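Local coordinates for bacteriorhodopsin (Nanosalina sp., PDB 6EYU), which pumps protons inward across the membrane as a retinal-binding xenorhodopsin, presumably driven by light absorbed by the retinal, at residues L18-T23 with A204-P209; T60-Q65 with Y71-D76. All coordinates share one frame; numbering follows the deposited sequence.

Contact 1: residues L18-T23 with A204-P209. With LFA (eicosane), chain F; MUN ([(2~{S})-2,3-bis(oxidanyl)propyl] (~{E})-undec-2-enoate), chain S.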
loop_
_atom_site.group_PDB
_atom_site.type_symbol
_atom_site.label_atom_id
_atom_site.label_comp_id
_atom_site.label_asym_id
_atom_site.label_seq_id
_atom_site.Cartn_x
_atom_site.Cartn_y
_atom_site.Cartn_z
ATOM N N LEU A 18 -2.074 -27.197 2.995
ATOM C CA LEU A 18 -1.080 -27.643 2.027
ATOM C C LEU A 18 -1.681 -27.716 0.628
ATOM O O LEU A 18 -1.135 -27.153 -0.321
ATOM C CB LEU A 18 -0.519 -29.010 2.422
ATOM C CG LEU A 18 0.990 -29.161 2.223
ATOM C CD1 LEU A 18 1.745 -28.519 3.377
ATOM C CD2 LEU A 18 1.376 -30.625 2.074
ATOM N N ALA A 19 -2.763 -28.475 0.493
ATOM C CA ALA A 19 -3.413 -28.655 -0.798
ATOM C C ALA A 19 -3.780 -27.305 -1.404
ATOM O O ALA A 19 -3.769 -27.138 -2.624
ATOM C CB ALA A 19 -4.655 -29.521 -0.647
ATOM N N TYR A 20 -4.094 -26.340 -0.544
ATOM C CA TYR A 20 -4.463 -25.005 -0.998
ATOM C C TYR A 20 -3.252 -24.279 -1.576
ATOM O O TYR A 20 -3.332 -23.682 -2.649
ATOM C CB TYR A 20 -5.056 -24.192 0.155
ATOM C CG TYR A 20 -5.469 -22.790 -0.237
ATOM C CD1 TYR A 20 -6.684 -22.554 -0.868
ATOM C CD2 TYR A 20 -4.668 -21.698 0.070
ATOM C CE1 TYR A 20 -7.080 -21.272 -1.198
ATOM C CE2 TYR A 20 -5.066 -20.411 -0.237
ATOM C CZ TYR A 20 -6.270 -20.204 -0.876
ATOM O OH TYR A 20 -6.661 -18.925 -1.199
ATOM N N ILE A 21 -2.134 -24.327 -0.858
ATOM C CA ILE A 21 -0.936 -23.605 -1.272
ATOM C C ILE A 21 -0.386 -24.172 -2.577
ATOM O O ILE A 21 0.032 -23.423 -3.460
ATOM C CB ILE A 21 0.167 -23.669 -0.198
ATOM C CG1 ILE A 21 -0.252 -22.879 1.042
ATOM C CG2 ILE A 21 1.472 -23.118 -0.752
ATOM C CD1 ILE A 21 0.700 -23.026 2.209
ATOM N N ILE A 22 -0.417 -25.494 -2.707
ATOM C CA ILE A 22 0.142 -26.158 -3.879
ATOM C C ILE A 22 -0.687 -25.851 -5.122
ATOM O O ILE A 22 -0.140 -25.561 -6.186
ATOM C CB ILE A 22 0.203 -27.686 -3.686
ATOM C CG1 ILE A 22 1.147 -28.038 -2.535
ATOM C CG2 ILE A 22 0.665 -28.362 -4.968
ATOM C CD1 ILE A 22 0.948 -29.436 -1.991
ATOM N N THR A 23 -2.007 -25.867 -4.969
ATOM C CA THR A 23 -2.909 -25.577 -6.079
ATOM C C THR A 23 -2.855 -24.098 -6.447
ATOM O O THR A 23 -3.079 -23.728 -7.599
ATOM C CB THR A 23 -4.363 -25.948 -5.732
ATOM O OG1 THR A 23 -4.701 -25.422 -4.442
ATOM C CG2 THR A 23 -4.545 -27.457 -5.728
ATOM N N ALA A 204 -12.845 -24.278 6.477
ATOM C CA ALA A 204 -13.785 -23.411 5.775
ATOM C C ALA A 204 -13.044 -22.278 5.073
ATOM O O ALA A 204 -13.385 -21.900 3.953
ATOM C CB ALA A 204 -14.809 -22.849 6.748
ATOM N N LEU A 205 -12.048 -21.721 5.754
ATOM C CA LEU A 205 -11.272 -20.612 5.211
ATOM C C LEU A 205 -10.121 -21.126 4.352
ATOM O O LEU A 205 -9.207 -20.375 4.013
ATOM C CB LEU A 205 -10.721 -19.749 6.348
ATOM C CG LEU A 205 -11.552 -18.525 6.740
ATOM C CD1 LEU A 205 -13.009 -18.702 6.340
ATOM C CD2 LEU A 205 -11.433 -18.261 8.233
ATOM N N VAL A 206 -10.145 -22.419 4.046
ATOM C CA VAL A 206 -9.364 -22.953 2.936
ATOM C C VAL A 206 -10.255 -23.209 1.727
ATOM O O VAL A 206 -9.923 -22.818 0.607
ATOM C CB VAL A 206 -8.659 -24.268 3.322
ATOM C CG1 VAL A 206 -8.204 -25.012 2.077
ATOM C CG2 VAL A 206 -7.481 -23.989 4.243
ATOM N N VAL A 207 -11.400 -23.842 1.961
ATOM C CA VAL A 207 -12.247 -24.310 0.871
ATOM C C VAL A 207 -12.969 -23.145 0.200
ATOM O O VAL A 207 -13.159 -23.143 -1.016
ATOM C CB VAL A 207 -13.291 -25.329 1.363
ATOM C CG1 VAL A 207 -14.305 -24.655 2.275
ATOM C CG2 VAL A 207 -13.982 -25.990 0.181
ATOM N N LEU A 208 -13.347 -22.146 0.991
ATOM C CA LEU A 208 -14.076 -20.998 0.465
ATOM C C LEU A 208 -13.165 -20.121 -0.388
ATOM O O LEU A 208 -13.580 -19.618 -1.432
ATOM C CB LEU A 208 -14.678 -20.175 1.606
ATOM C CG LEU A 208 -15.932 -20.770 2.252
ATOM C CD1 LEU A 208 -16.292 -20.017 3.524
ATOM C CD2 LEU A 208 -17.097 -20.762 1.274
ATOM N N PRO A 209 -11.910 -19.940 0.054
ATOM C CA PRO A 209 -10.961 -19.197 -0.768
ATOM C C PRO A 209 -10.546 -19.943 -2.034
ATOM O O PRO A 209 -10.247 -19.313 -3.048
ATOM C CB PRO A 209 -9.764 -19.017 0.165
ATOM C CG PRO A 209 -10.366 -18.975 1.526
ATOM C CD PRO A 209 -11.545 -19.908 1.482
HETATM C C7 LFA F . -4.012 -30.299 -7.870
HETATM C C8 LFA F . -3.047 -31.309 -7.254
HETATM C C9 LFA F . -2.575 -30.800 -5.893
HETATM C C10 LFA F . -2.925 -31.821 -4.812
HETATM C C11 LFA F . -2.018 -31.612 -3.602
HETATM C C12 LFA F . -2.475 -32.504 -2.448
HETATM C C13 LFA F . -1.594 -32.240 -1.228
HETATM C C14 LFA F . -2.029 -33.124 -0.060
HETATM C C15 LFA F . -1.088 -32.888 1.119
HETATM C C16 LFA F . -1.189 -34.040 2.116
HETATM C C17 LFA F . -0.928 -33.509 3.525
HETATM C C18 LFA F . 0.250 -34.250 4.153
HETATM C C19 LFA F . 0.312 -33.925 5.644
HETATM C C20 LFA F . 0.382 -32.412 5.831
HETATM C CAR MUN S . -18.756 -24.751 -0.611
HETATM C CAQ MUN S . -18.690 -25.865 0.434
HETATM C CAP MUN S . -18.415 -25.260 1.812
HETATM C CAO MUN S . -17.494 -26.200 2.592
HETATM C CAN MUN S . -17.528 -25.843 4.078
HETATM C CAM MUN S . -16.284 -26.420 4.758
HETATM C CAK MUN S . -16.701 -27.437 5.822
HETATM C CAH MUN S . -16.388 -26.868 7.207
HETATM C CAF MUN S . -17.149 -27.650 8.284
HETATM C CAC MUN S . -18.422 -26.976 8.827
HETATM C CAA MUN S . -19.196 -27.688 9.951
HETATM O OAD MUN S . -19.089 -28.904 10.107
HETATM O OAB MUN S . -20.136 -26.926 10.576
HETATM C CAE MUN S . -21.176 -27.775 11.075
HETATM C CAG MUN S . -21.166 -27.757 12.605
HETATM O OAJ MUN S . -19.943 -27.178 13.068
HETATM C CAI MUN S . -22.347 -26.928 13.114
HETATM O OAL MUN S . -23.008 -27.635 14.167
#
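Tyr20 and Val206 bring helices 14-38 and 198-230 to their nearest backbone approach here, CA to CA 6.6 Å, with the two segments running in broadly the same direction. No hydrogen bond joins them; a single tyrosine does the bridging. With CG anti to the backbone nitrogen (chi1 -180°), the Tyr20 ring passes obliquely across the face of helix 198-230, from Val206 at its root to Pro209 at its hydroxyl. Near the root, Tyr20 CB rests on Val206 CG1 at 3.8 Å, the two side chains sliding past each other in opposite senses. Farther out, Tyr20 CD1 lies 3.6 Å from the carbonyl oxygen Val206 O, which meets the ring obliquely. At the far end Pro209 crosses the phenol at about a right angle, its CB 3.4 Å from Tyr20 OH. The hydroxyl's polar need is met by a hydrogen bond to Ser55 OG on helix 42-63, which ties a third helix to the pair. A phenylalanine at Tyr20 would keep the ring against Val206 but would probably leave Ser55 without this mate and the ring less firmly fixed against Pro209. On the outer side of helix 14-38, Leu18 CD2 packs on eicosane C15 at 3.5 Å, and Thr23 CG2 meets C7 of the same alkane at 3.6 Å. Helix 198-230 is kinked here: Pro209 has no N-H to give to Leu205 O, and that oxygen instead takes a hydrogen bond from Tyr59 OH. Pro209 also lines the retinal pocket, its side chain about 4 Å from the chromophore at the nearest atoms. This is the seam between first and last transmembrane helices that closes the seven-helix bundle of microbial rhodopsins, with a proline kink beside the retinal.

Contact 2: residues T60-Q65 with Y71-D76. With MUN ([(2~{S})-2,3-bis(oxidanyl)propyl] (~{E})-undec-2-enoate), chain U; MUN ([(2~{S})-2,3-bis(oxidanyl)propyl] (~{E})-undec-2-enoate), chain B; MUN ([(2~{S})-2,3-bis(oxidanyl)propyl] (~{E})-undec-2-enoate), chain K.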
loop_
_atom_site.group_PDB
_atom_site.type_symbol
_atom_site.label_atom_id
_atom_site.label_comp_id
_atom_site.label_asym_id
_atom_site.label_seq_id
_atom_site.Cartn_x
_atom_site.Cartn_y
_atom_site.Cartn_z
ATOM N N THR A 60 1.373 -19.888 4.348
ATOM C CA THR A 60 2.544 -20.588 4.865
ATOM C C THR A 60 2.778 -20.233 6.329
ATOM O O THR A 60 3.588 -20.864 7.008
ATOM C CB THR A 60 3.812 -20.244 4.062
ATOM O OG1 THR A 60 4.025 -18.827 4.078
ATOM C CG2 THR A 60 3.684 -20.722 2.624
ATOM N N ASN A 61 2.039 -19.243 6.822
ATOM C CA ASN A 61 2.182 -18.803 8.204
ATOM C C ASN A 61 1.337 -19.657 9.145
ATOM O O ASN A 61 1.453 -19.546 10.366
ATOM C CB ASN A 61 1.782 -17.332 8.340
ATOM C CG ASN A 61 2.837 -16.389 7.797
ATOM O OD1 ASN A 61 3.941 -16.299 8.334
ATOM N ND2 ASN A 61 2.485 -15.645 6.754
ATOM N N PHE A 62 0.551 -20.566 8.576
ATOM C CA PHE A 62 -0.111 -21.597 9.367
ATOM C C PHE A 62 0.736 -22.865 9.439
ATOM O O PHE A 62 0.613 -23.648 10.381
ATOM C CB PHE A 62 -1.488 -21.922 8.782
ATOM C CG PHE A 62 -2.425 -20.748 8.748
ATOM C CD1 PHE A 62 -2.754 -20.074 9.913
ATOM C CD2 PHE A 62 -3.007 -20.345 7.559
ATOM C CE1 PHE A 62 -3.612 -18.989 9.883
ATOM C CE2 PHE A 62 -3.865 -19.261 7.522
ATOM C CZ PHE A 62 -4.167 -18.582 8.686
ATOM N N LEU A 63 1.635 -23.032 8.474
ATOM C CA LEU A 63 2.530 -24.185 8.455
ATOM C C LEU A 63 3.763 -23.929 9.316
ATOM O O LEU A 63 4.510 -24.855 9.634
ATOM C CB LEU A 63 2.960 -24.504 7.022
ATOM C CG LEU A 63 1.830 -24.812 6.039
ATOM C CD1 LEU A 63 2.393 -25.373 4.743
ATOM C CD2 LEU A 63 0.831 -25.779 6.656
ATOM N N ASN A 64 4.049 -22.655 9.558
ATOM C CA ASN A 64 5.236 -22.264 10.312
ATOM C C ASN A 64 4.953 -21.004 11.116
ATOM O O ASN A 64 4.807 -19.919 10.554
ATOM C CB ASN A 64 6.408 -22.010 9.363
ATOM C CG ASN A 64 6.943 -23.283 8.742
ATOM O OD1 ASN A 64 6.763 -23.528 7.549
ATOM N ND2 ASN A 64 7.689 -24.054 9.524
ATOM N N GLN A 65 4.876 -21.148 12.436
ATOM C CA GLN A 65 4.506 -20.030 13.291
ATOM C C GLN A 65 5.391 -18.825 13.006
ATOM O O GLN A 65 6.617 -18.935 12.973
ATOM C CB GLN A 65 4.617 -20.413 14.765
ATOM C CG GLN A 65 4.912 -19.231 15.674
ATOM C CD GLN A 65 4.053 -19.226 16.923
ATOM O OE1 GLN A 65 3.282 -18.294 17.156
ATOM N NE2 GLN A 65 4.156 -20.285 17.716
ATOM N N TYR A 71 -2.599 -13.405 12.272
ATOM C CA TYR A 71 -3.318 -12.405 11.491
ATOM C C TYR A 71 -3.187 -12.674 9.996
ATOM O O TYR A 71 -3.304 -11.760 9.180
ATOM C CB TYR A 71 -2.791 -11.005 11.810
ATOM C CG TYR A 71 -3.149 -10.518 13.195
ATOM C CD1 TYR A 71 -4.349 -9.860 13.431
ATOM C CD2 TYR A 71 -2.345 -10.821 14.285
ATOM C CE1 TYR A 71 -4.703 -9.454 14.703
ATOM C CE2 TYR A 71 -2.688 -10.415 15.561
ATOM C CZ TYR A 71 -3.868 -9.731 15.764
ATOM O OH TYR A 71 -4.216 -9.328 17.033
ATOM N N ALA A 72 -2.954 -13.934 9.641
ATOM C CA ALA A 72 -2.547 -14.279 8.284
ATOM C C ALA A 72 -3.700 -14.090 7.305
ATOM O O ALA A 72 -3.503 -13.608 6.188
ATOM C CB ALA A 72 -2.039 -15.713 8.233
ATOM N N TRP A 73 -4.902 -14.472 7.723
ATOM C CA TRP A 73 -6.088 -14.299 6.891
ATOM C C TRP A 73 -6.236 -12.841 6.468
ATOM O O TRP A 73 -6.571 -12.549 5.320
ATOM C CB TRP A 73 -7.343 -14.748 7.643
ATOM C CG TRP A 73 -7.414 -16.228 7.862
ATOM C CD1 TRP A 73 -7.161 -17.207 6.944
ATOM C CD2 TRP A 73 -7.871 -16.898 9.043
ATOM N NE1 TRP A 73 -7.360 -18.444 7.506
ATOM C CE2 TRP A 73 -7.778 -18.282 8.800
ATOM C CE3 TRP A 73 -8.319 -16.460 10.292
ATOM C CZ2 TRP A 73 -8.124 -19.232 9.759
ATOM C CZ3 TRP A 73 -8.649 -17.404 11.247
ATOM C CH2 TRP A 73 -8.548 -18.774 10.976
ATOM N N TYR A 74 -5.980 -11.929 7.401
ATOM C CA TYR A 74 -6.100 -10.502 7.128
ATOM C C TYR A 74 -4.988 -10.037 6.194
ATOM O O TYR A 74 -5.233 -9.288 5.247
ATOM C CB TYR A 74 -6.049 -9.704 8.432
ATOM C CG TYR A 74 -7.069 -10.145 9.455
ATOM C CD1 TYR A 74 -8.427 -10.119 9.163
ATOM C CD2 TYR A 74 -6.672 -10.710 10.660
ATOM C CE1 TYR A 74 -9.362 -10.580 10.070
ATOM C CE2 TYR A 74 -7.600 -11.172 11.573
ATOM C CZ TYR A 74 -8.943 -11.103 11.274
ATOM O OH TYR A 74 -9.871 -11.558 12.183
ATOM N N MET A 75 -3.767 -10.486 6.464
ATOM C CA MET A 75 -2.632 -10.183 5.599
ATOM C C MET A 75 -2.901 -10.680 4.182
ATOM O O MET A 75 -2.457 -10.074 3.207
ATOM C CB MET A 75 -1.361 -10.835 6.144
ATOM C CG MET A 75 -0.979 -10.372 7.541
ATOM S SD MET A 75 -0.963 -8.577 7.700
ATOM C CE MET A 75 0.585 -8.179 6.894
ATOM N N ASP A 76 -3.659 -11.766 4.075
ATOM C CA ASP A 76 -4.003 -12.338 2.778
ATOM C C ASP A 76 -5.084 -11.509 2.094
ATOM O O ASP A 76 -4.861 -10.941 1.024
ATOM C CB ASP A 76 -4.485 -13.779 2.946
ATOM C CG ASP A 76 -4.848 -14.430 1.626
ATOM O OD1 ASP A 76 -4.956 -13.706 0.614
ATOM O OD2 ASP A 76 -5.013 -15.668 1.597
HETATM C CAN MUN U . 4.685 -25.415 -4.616
HETATM C CAM MUN U . 4.973 -24.661 -3.316
HETATM C CAK MUN U . 5.357 -25.659 -2.222
HETATM C CAH MUN U . 4.093 -26.133 -1.499
HETATM C CAF MUN U . 4.127 -25.667 -0.041
HETATM C CAC MUN U . 5.251 -26.278 0.822
HETATM C CAA MUN U . 5.248 -25.877 2.315
HETATM O OAD MUN U . 4.784 -24.792 2.658
HETATM O OAB MUN U . 6.091 -26.605 3.095
HETATM C CAE MUN U . 6.777 -25.718 3.985
HETATM C CAG MUN U . 6.592 -26.188 5.429
HETATM O OAJ MUN U . 5.862 -27.417 5.442
HETATM C CAI MUN U . 7.963 -26.400 6.074
HETATM O OAL MUN U . 7.810 -27.136 7.290
HETATM C CAR MUN B . 2.682 -8.971 5.029
HETATM C CAQ MUN B . 3.278 -7.729 5.696
HETATM C CAP MUN B . 2.841 -6.480 4.930
HETATM C CAO MUN B . 3.359 -5.235 5.653
HETATM C CAN MUN B . 3.416 -5.508 7.158
HETATM C CAM MUN B . 4.825 -5.213 7.678
HETATM C CAK MUN B . 4.978 -5.781 9.091
HETATM C CAH MUN B . 5.636 -4.736 9.998
HETATM C CAF MUN B . 7.143 -4.998 10.078
HETATM C CAC MUN B . 7.605 -5.888 11.237
HETATM C CAA MUN B . 6.789 -5.774 12.528
HETATM O OAD MUN B . 5.612 -5.417 12.503
HETATM O OAB MUN B . 7.422 -6.223 13.646
HETATM C CAE MUN B . 6.487 -6.863 14.520
HETATM C CAG MUN B . 7.238 -7.782 15.488
HETATM O OAJ MUN B . 8.004 -8.734 14.745
HETATM C CAI MUN B . 8.176 -6.947 16.364
HETATM O OAL MUN B . 9.080 -7.813 17.054
HETATM C CAR MUN K . -1.329 -1.815 7.159
HETATM C CAQ MUN K . -2.513 -1.194 7.901
HETATM C CAP MUN K . -2.644 -1.843 9.280
HETATM C CAO MUN K . -2.339 -3.337 9.166
HETATM C CAN MUN K . -1.329 -3.735 10.243
HETATM C CAM MUN K . -0.492 -4.913 9.741
HETATM C CAK MUN K . 0.150 -5.627 10.933
HETATM C CAH MUN K . -0.176 -7.121 10.864
HETATM C CAF MUN K . 0.724 -7.889 11.836
HETATM C CAC MUN K . 0.628 -7.455 13.302
HETATM C CAA MUN K . 1.551 -8.201 14.270
HETATM O OAD MUN K . 2.548 -8.796 13.863
HETATM O OAB MUN K . 1.201 -8.114 15.582
HETATM C CAE MUN K . 0.612 -9.349 15.998
HETATM C CAG MUN K . 1.421 -9.938 17.155
HETATM O OAJ MUN K . 2.811 -9.677 16.948
HETATM C CAI MUN K . 0.972 -9.294 18.470
HETATM O OAL MUN K . 0.162 -10.219 19.200
#
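Phe62 sets its CZ over one face of the Trp73 indole, 3.4 Å above the plane and offset toward the rim, closest to NE1. The two side chains cross at about a right angle, and their rings, with planes at 48°, form an oblique pair. Both residues place CG anti to the carbonyl carbon (chi1 -60° for Phe62, -69° for Trp73); in Trp73 this brings the end of the indole nearer to helix 42-63 than its CB direction alone would suggest. Phe62 CZ also presses on Ala72 CB at 3.6 Å, so one ring corner is held between methyl and indole. This is the end of a transmembrane helical hairpin in the seven-helix fold: helix 42-63 runs out, a short loop turns the chain, and Tyr71 sits at the N-cap of helix 72-93. One residue earlier in the chain than Phe62, Asn61 CB lies 4.2 Å from Ala72 CB. The Asn61 amide faces two ways: OD1 is hydrogen-bonded to Ser66 OG in the connection, while ND2 turns back to Met58 O of its own helix. Tyr71 starts out away from segment 60-65 at its CB; its CE2 lies 3.5 Å from CAE of a monoacylglycerol, and its ring meets Phe67 of the third subunit edge-to-face.

The two contacts share one bundle, and contact 2 is nested in the loop that contact 1 closes. Contact 1 pairs helices far apart in the chain, beside the retinal; contact 2 pairs sequence neighbours nearer the end of the bundle and next to other subunits. All touching residues are buried in both, and neither has a hydrogen bond between its segments. Their chemistry differs: a phenol against valine, proline and a carbonyl in the first, an aromatic pair and alanine in the second. They also meet directly, Leu18 CD1 and Leu63 CD1 lying 3.5 Å apart and Leu205 CD2 packing 3.7 Å from Trp73 CE2. Ser55 joins both, bonding Tyr20 and Asp76.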